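Local coordinates for protein RNA-dependent RNA polymerase (Farallon virus, PDB 6DX5) that probably copies viral RNA as a full-length polymerase and contributes here its viral OTU cysteine protease domain, a type of deubiquitinase, at residues N12-M17 with F157-V162; F42-F47 with F175-L180; T139-N144 with A165-R170. All blocks are in the same frame, centred on the assembly; numbering follows the deposited sequence.

Contact 1: residues N12-M17 with F157-V162; sequences NLYTSM and FGTDSV
Leu13 and Phe157 meet as an antiparallel, non-hydrogen-bonded pair, their CA atoms 4.6 Å apart, and illustrate how a strand pairing can be tight at one end and loose at the other. Both side chains lie on the same face of the sheet, side by side and pointing the same way. Leu13 carries its CG anti to the backbone N, and its CD1 branch sits over one face of the Phe157 ring, a CH-pi contact 4.0 Å from the centroid and 16° off the ring normal. Next to this pair, Asn12 O is approached by two groups of the other segment. It accepts a fairly straight hydrogen bond from Gly158 N (3.0 Å, 159° at the hydrogen) and a CA-H...O contact from Phe157 CA at 3.4 Å. The Asn12 amide folds back against the same backbone, with OD1 3.4 Å from Gly158 CA; its ND2 is also close to Gly158 N, but two donors cannot bond each other. Gly158 takes a backbone conformation (phi 110°) that leaves no comfortable room for a side chain beside the carbonyl of Phe157.

From the glycine carbonyl outward the contact thins. The Tyr14 ring meets Gly158 O obliquely, CD1 lying 3.4 Å from that oxygen, which also accepts a bond from Lys156 NZ. Further out, Tyr14 OH touches Thr159 CG2 at 3.6 Å, the two side chains crossing aslant, and Thr159 itself is exposed to solvent. From there the loop leaves strand 13-16 altogether.

Strand 13-16 lies between strand 7-10 and strand 151-157, whose end Phe157 forms, while the Phe157 side chain packs on Ala129, Glu130 and Ala133 of helix 126-136.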
loop_
_atom_site.group_PDB
_atom_site.type_symbol
_atom_site.label_atom_id
_atom_site.label_comp_id
_atom_site.label_asym_id
_atom_site.label_seq_id
_atom_site.Cartn_x
_atom_site.Cartn_y
_atom_site.Cartn_z
ATOM N N ASN A 12 -9.041 1.388 -9.792
ATOM C CA ASN A 12 -8.474 0.399 -10.708
ATOM C C ASN A 12 -7.463 -0.515 -10.000
ATOM O O ASN A 12 -6.548 -1.042 -10.634
ATOM C CB ASN A 12 -7.803 1.114 -11.901
ATOM C CG ASN A 12 -7.553 0.209 -13.087
ATOM O OD1 ASN A 12 -8.422 -0.555 -13.485
ATOM N ND2 ASN A 12 -6.326 0.278 -13.649
ATOM N N LEU A 13 -7.579 -0.716 -8.682
ATOM C CA LEU A 13 -6.586 -1.473 -7.906
ATOM C C LEU A 13 -7.278 -2.496 -7.008
ATOM O O LEU A 13 -8.167 -2.146 -6.215
ATOM C CB LEU A 13 -5.722 -0.539 -7.051
ATOM C CG LEU A 13 -4.832 -1.095 -5.927
ATOM C CD1 LEU A 13 -3.744 -2.115 -6.374
ATOM C CD2 LEU A 13 -4.184 0.062 -5.188
ATOM N N TYR A 14 -6.859 -3.748 -7.133
ATOM C CA TYR A 14 -7.469 -4.882 -6.448
ATOM C C TYR A 14 -6.429 -5.611 -5.619
ATOM O O TYR A 14 -5.230 -5.577 -5.900
ATOM C CB TYR A 14 -8.118 -5.898 -7.436
ATOM C CG TYR A 14 -9.171 -5.257 -8.294
ATOM C CD1 TYR A 14 -8.801 -4.535 -9.429
ATOM C CD2 TYR A 14 -10.531 -5.333 -7.957
ATOM C CE1 TYR A 14 -9.739 -3.924 -10.210
ATOM C CE2 TYR A 14 -11.487 -4.715 -8.734
ATOM C CZ TYR A 14 -11.085 -3.994 -9.849
ATOM O OH TYR A 14 -12.004 -3.351 -10.642
ATOM N N THR A 15 -6.916 -6.290 -4.601
ATOM C CA THR A 15 -6.076 -7.091 -3.747
ATOM C C THR A 15 -6.786 -8.415 -3.503
ATOM O O THR A 15 -7.989 -8.559 -3.754
ATOM C CB THR A 15 -5.772 -6.362 -2.428
ATOM O OG1 THR A 15 -4.923 -7.183 -1.607
ATOM C CG2 THR A 15 -7.070 -6.028 -1.674
ATOM N N SER A 16 -6.004 -9.386 -3.044
ATOM C CA SER A 16 -6.506 -10.712 -2.762
ATOM C C SER A 16 -5.581 -11.386 -1.752
ATOM O O SER A 16 -4.367 -11.146 -1.723
ATOM C CB SER A 16 -6.619 -11.535 -4.045
ATOM O OG SER A 16 -7.347 -12.723 -3.790
ATOM N N MET A 17 -6.178 -12.223 -0.912
ATOM C CA MET A 17 -5.425 -13.018 0.041
ATOM C C MET A 17 -5.324 -14.475 -0.390
ATOM O O MET A 17 -5.104 -15.355 0.443
ATOM C CB MET A 17 -6.035 -12.886 1.440
ATOM C CG MET A 17 -7.510 -12.486 1.491
ATOM S SD MET A 17 -8.020 -11.996 3.178
ATOM C CE MET A 17 -7.406 -10.317 3.254
ATOM N N PHE A 157 -3.382 -4.120 -10.746
ATOM C CA PHE A 157 -3.830 -2.889 -11.365
ATOM C C PHE A 157 -4.508 -3.280 -12.660
ATOM O O PHE A 157 -3.863 -3.876 -13.525
ATOM C CB PHE A 157 -2.659 -1.958 -11.642
ATOM C CG PHE A 157 -1.946 -1.509 -10.407
ATOM C CD1 PHE A 157 -2.313 -0.320 -9.795
ATOM C CD2 PHE A 157 -0.887 -2.227 -9.879
ATOM C CE1 PHE A 157 -1.661 0.140 -8.667
ATOM C CE2 PHE A 157 -0.231 -1.761 -8.728
ATOM C CZ PHE A 157 -0.624 -0.569 -8.152
ATOM N N GLY A 158 -5.798 -2.985 -12.777
ATOM C CA GLY A 158 -6.558 -3.405 -13.936
ATOM C C GLY A 158 -7.555 -4.493 -13.584
ATOM O O GLY A 158 -7.511 -5.097 -12.511
ATOM N N THR A 159 -8.468 -4.746 -14.533
ATOM C CA THR A 159 -9.599 -5.652 -14.328
ATOM C C THR A 159 -9.466 -7.030 -14.972
ATOM O O THR A 159 -10.382 -7.839 -14.816
ATOM C CB THR A 159 -10.879 -5.031 -14.882
ATOM O OG1 THR A 159 -10.670 -4.734 -16.266
ATOM C CG2 THR A 159 -11.226 -3.773 -14.108
ATOM N N ASP A 160 -8.413 -7.307 -15.743
ATOM C CA ASP A 160 -8.299 -8.630 -16.357
ATOM C C ASP A 160 -7.939 -9.691 -15.319
ATOM O O ASP A 160 -7.473 -9.394 -14.212
ATOM C CB ASP A 160 -7.235 -8.647 -17.456
ATOM C CG ASP A 160 -7.660 -7.895 -18.703
ATOM O OD1 ASP A 160 -8.774 -8.176 -19.221
ATOM O OD2 ASP A 160 -6.865 -7.026 -19.162
ATOM N N SER A 161 -8.132 -10.945 -15.708
ATOM C CA SER A 161 -7.780 -12.062 -14.863
ATOM C C SER A 161 -6.286 -12.329 -14.960
ATOM O O SER A 161 -5.597 -11.864 -15.890
ATOM C CB SER A 161 -8.536 -13.317 -15.281
ATOM O OG SER A 161 -8.273 -13.520 -16.645
ATOM N N VAL A 162 -5.793 -13.097 -13.970
ATOM C CA VAL A 162 -4.372 -13.438 -13.917
ATOM C C VAL A 162 -3.844 -13.960 -15.243
ATOM O O VAL A 162 -2.784 -13.489 -15.686
ATOM C CB VAL A 162 -4.103 -14.396 -12.741
ATOM C CG1 VAL A 162 -2.736 -15.011 -12.878
ATOM C CG2 VAL A 162 -4.263 -13.613 -11.421
#

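Contact 2: residues F42-F47 with F175-L180; sequences FAYLFF and FDALKL
Helix 42-47 lies against strand 175-180 with their axes 7.8 Å apart at closest approach and their N-to-C directions 29° from parallel, so the two run nearly alongside each other. The CA atoms that come nearest are those of Leu45 and Ala177, 6.7 Å apart, and no direct hydrogen bond joins the segments.

Side chains fill the gap. Ala177 points its CB toward the helix, where it is met by Tyr44 CD2 at 3.9 Å and by Leu45 CG at 3.8 Å, the latter set anti to its own carbonyl carbon (chi1 -62°): a small residue received between two large ones. The CD2 branch of Leu45 reaches the strand backbone, 3.6 Å from Leu178 O, as well as the aliphatic part of Lys179. That lysine is extended beyond CG and crosses the Tyr44 side chain at about a right angle, bringing NZ within 3.8 Å of Tyr44 CE2, oblique to the ring. One water bridges the two segments here, accepting from Lys179 NZ (2.6 Å) and donating to Tyr44 O (2.9 Å). A second water accepts from the same ammonium, but its approach to Tyr44 OH is too short to be trusted. The apolar centre thus gives way to a hydrated polar margin.

Ile29 of strand 26-29 also touches Tyr44, and Asp176 makes a salt bridge with Arg28 and a hydrogen bond with His174. A helix laid on a mixed sheet is the core arrangement of OTU proteases, in which the helix against the sheet carries the nucleophilic cysteine at its N-terminal end; helix 37-47 is consistent with that role.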
loop_
_atom_site.group_PDB
_atom_site.type_symbol
_atom_site.label_atom_id
_atom_site.label_comp_id
_atom_site.label_asym_id
_atom_site.label_seq_id
_atom_site.Cartn_x
_atom_site.Cartn_y
_atom_site.Cartn_z
ATOM N N PHE A 42 8.720 -5.487 -16.395
ATOM C CA PHE A 42 7.579 -5.235 -17.270
ATOM C C PHE A 42 8.041 -5.212 -18.725
ATOM O O PHE A 42 7.410 -5.826 -19.591
ATOM C CB PHE A 42 6.840 -3.930 -16.860
ATOM C CG PHE A 42 5.590 -3.699 -17.645
ATOM C CD1 PHE A 42 4.420 -4.372 -17.330
ATOM C CD2 PHE A 42 5.601 -2.864 -18.746
ATOM C CE1 PHE A 42 3.257 -4.180 -18.088
ATOM C CE2 PHE A 42 4.448 -2.667 -19.532
ATOM C CZ PHE A 42 3.270 -3.325 -19.192
ATOM N N ALA A 43 9.183 -4.591 -19.015
ATOM C CA ALA A 43 9.624 -4.591 -20.404
ATOM C C ALA A 43 9.840 -6.029 -20.918
ATOM O O ALA A 43 9.555 -6.348 -22.084
ATOM C CB ALA A 43 10.900 -3.742 -20.535
ATOM N N TYR A 44 10.320 -6.925 -20.065
ATOM C CA TYR A 44 10.514 -8.291 -20.528
ATOM C C TYR A 44 9.190 -8.924 -20.944
ATOM O O TYR A 44 9.107 -9.562 -22.005
ATOM C CB TYR A 44 11.200 -9.139 -19.462
ATOM C CG TYR A 44 11.345 -10.549 -19.969
ATOM C CD1 TYR A 44 12.423 -10.919 -20.776
ATOM C CD2 TYR A 44 10.401 -11.509 -19.657
ATOM C CE1 TYR A 44 12.557 -12.231 -21.260
ATOM C CE2 TYR A 44 10.533 -12.832 -20.124
ATOM C CZ TYR A 44 11.603 -13.177 -20.920
ATOM O OH TYR A 44 11.714 -14.494 -21.345
ATOM N N LEU A 45 8.127 -8.751 -20.132
ATOM C CA LEU A 45 6.845 -9.367 -20.485
ATOM C C LEU A 45 6.200 -8.656 -21.656
ATOM O O LEU A 45 5.622 -9.298 -22.536
ATOM C CB LEU A 45 5.869 -9.332 -19.314
ATOM C CG LEU A 45 6.361 -10.113 -18.107
ATOM C CD1 LEU A 45 5.406 -9.985 -16.917
ATOM C CD2 LEU A 45 6.519 -11.564 -18.552
ATOM N N PHE A 46 6.278 -7.325 -21.674
ATOM C CA PHE A 46 5.468 -6.575 -22.600
ATOM C C PHE A 46 6.143 -6.474 -23.965
ATOM O O PHE A 46 5.462 -6.571 -24.994
ATOM C CB PHE A 46 5.202 -5.173 -22.027
ATOM C CG PHE A 46 4.088 -4.408 -22.765
ATOM C CD1 PHE A 46 2.758 -4.813 -22.661
ATOM C CD2 PHE A 46 4.389 -3.314 -23.553
ATOM C CE1 PHE A 46 1.738 -4.139 -23.352
ATOM C CE2 PHE A 46 3.373 -2.605 -24.221
ATOM C CZ PHE A 46 2.040 -3.022 -24.130
ATOM N N PHE A 47 7.465 -6.221 -23.996
ATOM C CA PHE A 47 8.221 -6.053 -25.247
ATOM C C PHE A 47 9.207 -7.200 -25.516
ATOM O O PHE A 47 10.034 -7.085 -26.432
ATOM C CB PHE A 47 9.034 -4.742 -25.235
ATOM C CG PHE A 47 8.205 -3.464 -25.176
ATOM C CD1 PHE A 47 7.308 -3.133 -26.194
ATOM C CD2 PHE A 47 8.355 -2.573 -24.118
ATOM C CE1 PHE A 47 6.550 -1.941 -26.151
ATOM C CE2 PHE A 47 7.606 -1.386 -24.071
ATOM C CZ PHE A 47 6.706 -1.068 -25.101
ATOM N N PHE A 175 12.201 -6.859 -8.188
ATOM C CA PHE A 175 11.126 -7.344 -9.052
ATOM C C PHE A 175 11.701 -8.244 -10.139
ATOM O O PHE A 175 12.732 -7.912 -10.730
ATOM C CB PHE A 175 10.369 -6.185 -9.743
ATOM C CG PHE A 175 9.666 -5.225 -8.793
ATOM C CD1 PHE A 175 8.296 -5.371 -8.526
ATOM C CD2 PHE A 175 10.330 -4.113 -8.266
ATOM C CE1 PHE A 175 7.593 -4.460 -7.706
ATOM C CE2 PHE A 175 9.654 -3.185 -7.408
ATOM C CZ PHE A 175 8.271 -3.361 -7.133
ATOM N N ASP A 176 11.030 -9.379 -10.428
ATOM C CA ASP A 176 11.316 -10.210 -11.611
ATOM C C ASP A 176 10.014 -10.442 -12.398
ATOM O O ASP A 176 8.907 -10.162 -11.901
ATOM C CB ASP A 176 11.934 -11.573 -11.213
ATOM C CG ASP A 176 13.388 -11.466 -10.735
ATOM O OD1 ASP A 176 13.744 -12.209 -9.762
ATOM O OD2 ASP A 176 14.213 -10.697 -11.369
ATOM N N ALA A 177 10.136 -11.010 -13.613
ATOM C CA ALA A 177 8.964 -11.303 -14.444
ATOM C C ALA A 177 8.455 -12.707 -14.161
ATOM O O ALA A 177 9.229 -13.574 -13.745
ATOM C CB ALA A 177 9.316 -11.160 -15.924
ATOM N N LEU A 178 7.146 -12.933 -14.374
ATOM C CA LEU A 178 6.521 -14.272 -14.266
ATOM C C LEU A 178 5.785 -14.609 -15.560
ATOM O O LEU A 178 5.050 -13.777 -16.084
ATOM C CB LEU A 178 5.489 -14.346 -13.132
ATOM C CG LEU A 178 5.975 -14.193 -11.695
ATOM C CD1 LEU A 178 4.824 -14.148 -10.749
ATOM C CD2 LEU A 178 6.941 -15.349 -11.347
ATOM N N LYS A 179 5.984 -15.815 -16.090
ATOM C CA LYS A 179 5.149 -16.307 -17.182
ATOM C C LYS A 179 4.352 -17.507 -16.709
ATOM O O LYS A 179 4.870 -18.370 -15.989
ATOM C CB LYS A 179 5.976 -16.670 -18.393
ATOM C CG LYS A 179 6.476 -15.409 -19.060
ATOM C CD LYS A 179 7.122 -15.684 -20.369
ATOM C CE LYS A 179 7.173 -14.381 -21.195
ATOM N NZ LYS A 179 8.024 -14.559 -22.435
ATOM N N LEU A 180 3.086 -17.541 -17.087
ATOM C CA LEU A 180 2.226 -18.624 -16.658
ATOM C C LEU A 180 2.635 -19.910 -17.377
ATOM O O LEU A 180 2.903 -19.904 -18.583
ATOM C CB LEU A 180 0.778 -18.261 -16.952
ATOM C CG LEU A 180 -0.349 -18.872 -16.139
ATOM C CD1 LEU A 180 -0.202 -18.621 -14.674
ATOM C CD2 LEU A 180 -1.641 -18.255 -16.594
HETATM O O HOH W 1 8.549 -12.130 -23.192
HETATM O O HOH W 2 10.001 -16.178 -21.635
#

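Contact 3: residues T139-N144 with A165-R170; sequences TIVIWN and AFNIVR
Trp143 and Asn167 cross on one face of the sheet, their ring and amide planes 32° apart. The indole NE1 donates to Asn167 OD1 at 2.8 Å and 164°, with the oxygen close to the ring plane. Val141 CB presses on the same OD1 at 3.3 Å, and Val141 CG1 sits over one face of the indole. Asn167 ND2 is taken up by Val162 O, so both ends of this buried amide are satisfied and its rotation is fixed.

On the other face, Phe166 turns a ring edge to Thr139 O, CD2 lying 3.6 Å away. Ile140 and Ile168 make a looser apolar pair. Asn144 and Arg170 run side by side, pointing the same way, with Asn144 ND2 3.4 Å from Arg170 CD; a water accepts from both Asn144 ND2 and Arg170 NH1, while Asn144 OD1 is bound by Gln155.

Between these two faces, five backbone N-H...O bonds join the segments as parallel strands in exact register from Ile140 with Phe166 to Asn144 with Arg170. Strands 151-157 and 174-180 flank the pair, and Phe38, Phe42 and Leu45 of helix 37-47 pack on the Ile140 and Phe166 face.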
loop_
_atom_site.group_PDB
_atom_site.type_symbol
_atom_site.label_atom_id
_atom_site.label_comp_id
_atom_site.label_asym_id
_atom_site.label_seq_id
_atom_site.Cartn_x
_atom_site.Cartn_y
_atom_site.Cartn_z
ATOM N N THR A 139 -3.504 -5.079 -17.541
ATOM C CA THR A 139 -3.528 -5.467 -16.148
ATOM C C THR A 139 -2.140 -5.923 -15.711
ATOM O O THR A 139 -1.508 -6.775 -16.370
ATOM C CB THR A 139 -4.567 -6.557 -15.948
ATOM O OG1 THR A 139 -5.831 -6.000 -16.312
ATOM C CG2 THR A 139 -4.629 -7.002 -14.484
ATOM N N ILE A 140 -1.670 -5.377 -14.598
ATOM C CA ILE A 140 -0.391 -5.789 -14.023
ATOM C C ILE A 140 -0.683 -6.371 -12.650
ATOM O O ILE A 140 -1.390 -5.739 -11.847
ATOM C CB ILE A 140 0.605 -4.617 -13.937
ATOM C CG1 ILE A 140 0.853 -4.092 -15.307
ATOM C CG2 ILE A 140 1.990 -5.074 -13.343
ATOM C CD1 ILE A 140 1.612 -2.723 -15.328
ATOM N N VAL A 141 -0.153 -7.571 -12.390
ATOM C CA VAL A 141 -0.315 -8.239 -11.108
ATOM C C VAL A 141 1.032 -8.258 -10.410
ATOM O O VAL A 141 2.026 -8.653 -11.013
ATOM C CB VAL A 141 -0.848 -9.665 -11.294
ATOM C CG1 VAL A 141 -1.079 -10.282 -9.986
ATOM C CG2 VAL A 141 -2.138 -9.630 -12.143
ATOM N N ILE A 142 1.072 -7.826 -9.146
ATOM C CA ILE A 142 2.297 -7.813 -8.352
ATOM C C ILE A 142 2.139 -8.870 -7.268
ATOM O O ILE A 142 1.272 -8.751 -6.398
ATOM C CB ILE A 142 2.580 -6.454 -7.704
ATOM C CG1 ILE A 142 2.472 -5.293 -8.707
ATOM C CG2 ILE A 142 3.969 -6.498 -7.030
ATOM C CD1 ILE A 142 3.610 -5.209 -9.609
ATOM N N TRP A 143 2.963 -9.904 -7.305
ATOM C CA TRP A 143 2.910 -10.963 -6.303
ATOM C C TRP A 143 4.052 -10.720 -5.317
ATOM O O TRP A 143 5.226 -10.785 -5.695
ATOM C CB TRP A 143 3.057 -12.355 -6.944
ATOM C CG TRP A 143 2.064 -12.715 -7.994
ATOM C CD1 TRP A 143 2.103 -12.359 -9.313
ATOM C CD2 TRP A 143 0.847 -13.454 -7.806
ATOM N NE1 TRP A 143 1.001 -12.856 -9.967
ATOM C CE2 TRP A 143 0.212 -13.525 -9.062
ATOM C CE3 TRP A 143 0.244 -14.073 -6.700
ATOM C CZ2 TRP A 143 -1.023 -14.181 -9.255
ATOM C CZ3 TRP A 143 -0.980 -14.751 -6.891
ATOM C CH2 TRP A 143 -1.609 -14.763 -8.152
ATOM N N ASN A 144 3.718 -10.435 -4.073
ATOM C CA ASN A 144 4.735 -10.240 -3.060
ATOM C C ASN A 144 5.020 -11.591 -2.419
ATOM O O ASN A 144 4.117 -12.210 -1.836
ATOM C CB ASN A 144 4.259 -9.226 -2.011
ATOM C CG ASN A 144 3.846 -7.903 -2.632
ATOM O OD1 ASN A 144 2.646 -7.584 -2.715
ATOM N ND2 ASN A 144 4.808 -7.176 -3.144
ATOM N N ALA A 165 -3.098 -11.183 -17.741
ATOM C CA ALA A 165 -2.402 -10.052 -17.157
ATOM C C ALA A 165 -0.885 -10.228 -17.285
ATOM O O ALA A 165 -0.379 -11.292 -17.639
ATOM C CB ALA A 165 -2.796 -9.902 -15.687
ATOM N N PHE A 166 -0.147 -9.167 -16.983
ATOM C CA PHE A 166 1.306 -9.231 -16.902
ATOM C C PHE A 166 1.633 -9.429 -15.439
ATOM O O PHE A 166 1.243 -8.611 -14.606
ATOM C CB PHE A 166 1.920 -7.959 -17.481
ATOM C CG PHE A 166 1.593 -7.779 -18.940
ATOM C CD1 PHE A 166 2.336 -8.442 -19.903
ATOM C CD2 PHE A 166 0.457 -7.085 -19.326
ATOM C CE1 PHE A 166 2.019 -8.356 -21.251
ATOM C CE2 PHE A 166 0.125 -6.958 -20.661
ATOM C CZ PHE A 166 0.899 -7.585 -21.642
ATOM N N ASN A 167 2.293 -10.534 -15.117
ATOM C CA ASN A 167 2.470 -10.954 -13.728
ATOM C C ASN A 167 3.916 -10.678 -13.339
ATOM O O ASN A 167 4.859 -11.106 -14.042
ATOM C CB ASN A 167 2.157 -12.455 -13.551
ATOM C CG ASN A 167 0.679 -12.755 -13.609
ATOM O OD1 ASN A 167 -0.041 -12.619 -12.606
ATOM N ND2 ASN A 167 0.199 -13.124 -14.797
ATOM N N ILE A 168 4.106 -10.009 -12.210
ATOM C CA ILE A 168 5.443 -9.653 -11.762
ATOM C C ILE A 168 5.571 -10.119 -10.331
ATOM O O ILE A 168 4.601 -10.044 -9.575
ATOM C CB ILE A 168 5.640 -8.139 -11.926
ATOM C CG1 ILE A 168 5.580 -7.814 -13.437
ATOM C CG2 ILE A 168 6.908 -7.639 -11.231
ATOM C CD1 ILE A 168 5.996 -6.467 -13.775
ATOM N N VAL A 169 6.731 -10.688 -9.970
ATOM C CA VAL A 169 6.948 -11.127 -8.598
ATOM C C VAL A 169 7.856 -10.106 -7.939
ATOM O O VAL A 169 8.756 -9.557 -8.577
ATOM C CB VAL A 169 7.560 -12.539 -8.538
ATOM C CG1 VAL A 169 8.912 -12.585 -9.272
ATOM C CG2 VAL A 169 7.767 -13.001 -7.105
ATOM N N ARG A 170 7.634 -9.858 -6.658
ATOM C CA ARG A 170 8.412 -8.883 -5.914
ATOM C C ARG A 170 8.911 -9.552 -4.651
ATOM O O ARG A 170 8.099 -10.022 -3.834
ATOM C CB ARG A 170 7.574 -7.662 -5.532
ATOM C CG ARG A 170 8.408 -6.629 -4.763
ATOM C CD ARG A 170 7.570 -5.525 -4.171
ATOM N NE ARG A 170 8.439 -4.391 -3.864
ATOM C CZ ARG A 170 8.020 -3.157 -3.565
ATOM N NH1 ARG A 170 6.705 -2.887 -3.499
ATOM N NH2 ARG A 170 8.916 -2.205 -3.335
HETATM O O HOH W 3 4.152 -4.527 -3.642
#

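In the fold
All three contacts belong to one mixed sheet, and contact 3 is its middle. On one side Phe157 N of contact 1 bonds to Ile140 O of contact 3 (2.8 Å), with Asp160 N reaching Thr139 OG1 nearby; on the other Leu178 N of contact 2 bonds to Asn167 O (2.9 Å). The centres of contacts 1 and 2 lie about 17 Å apart, contact 1 about 9 Å and contact 2 about 8 Å from the centre of contact 3. Ala165 and Phe166 of contact 3 line a dithiothreitol pocket with Pro163 and Arg164, and the side chains of Leu45 and Phe166 each come within about 4 Å of bound dithiothreitol, probably a crystallisation additive.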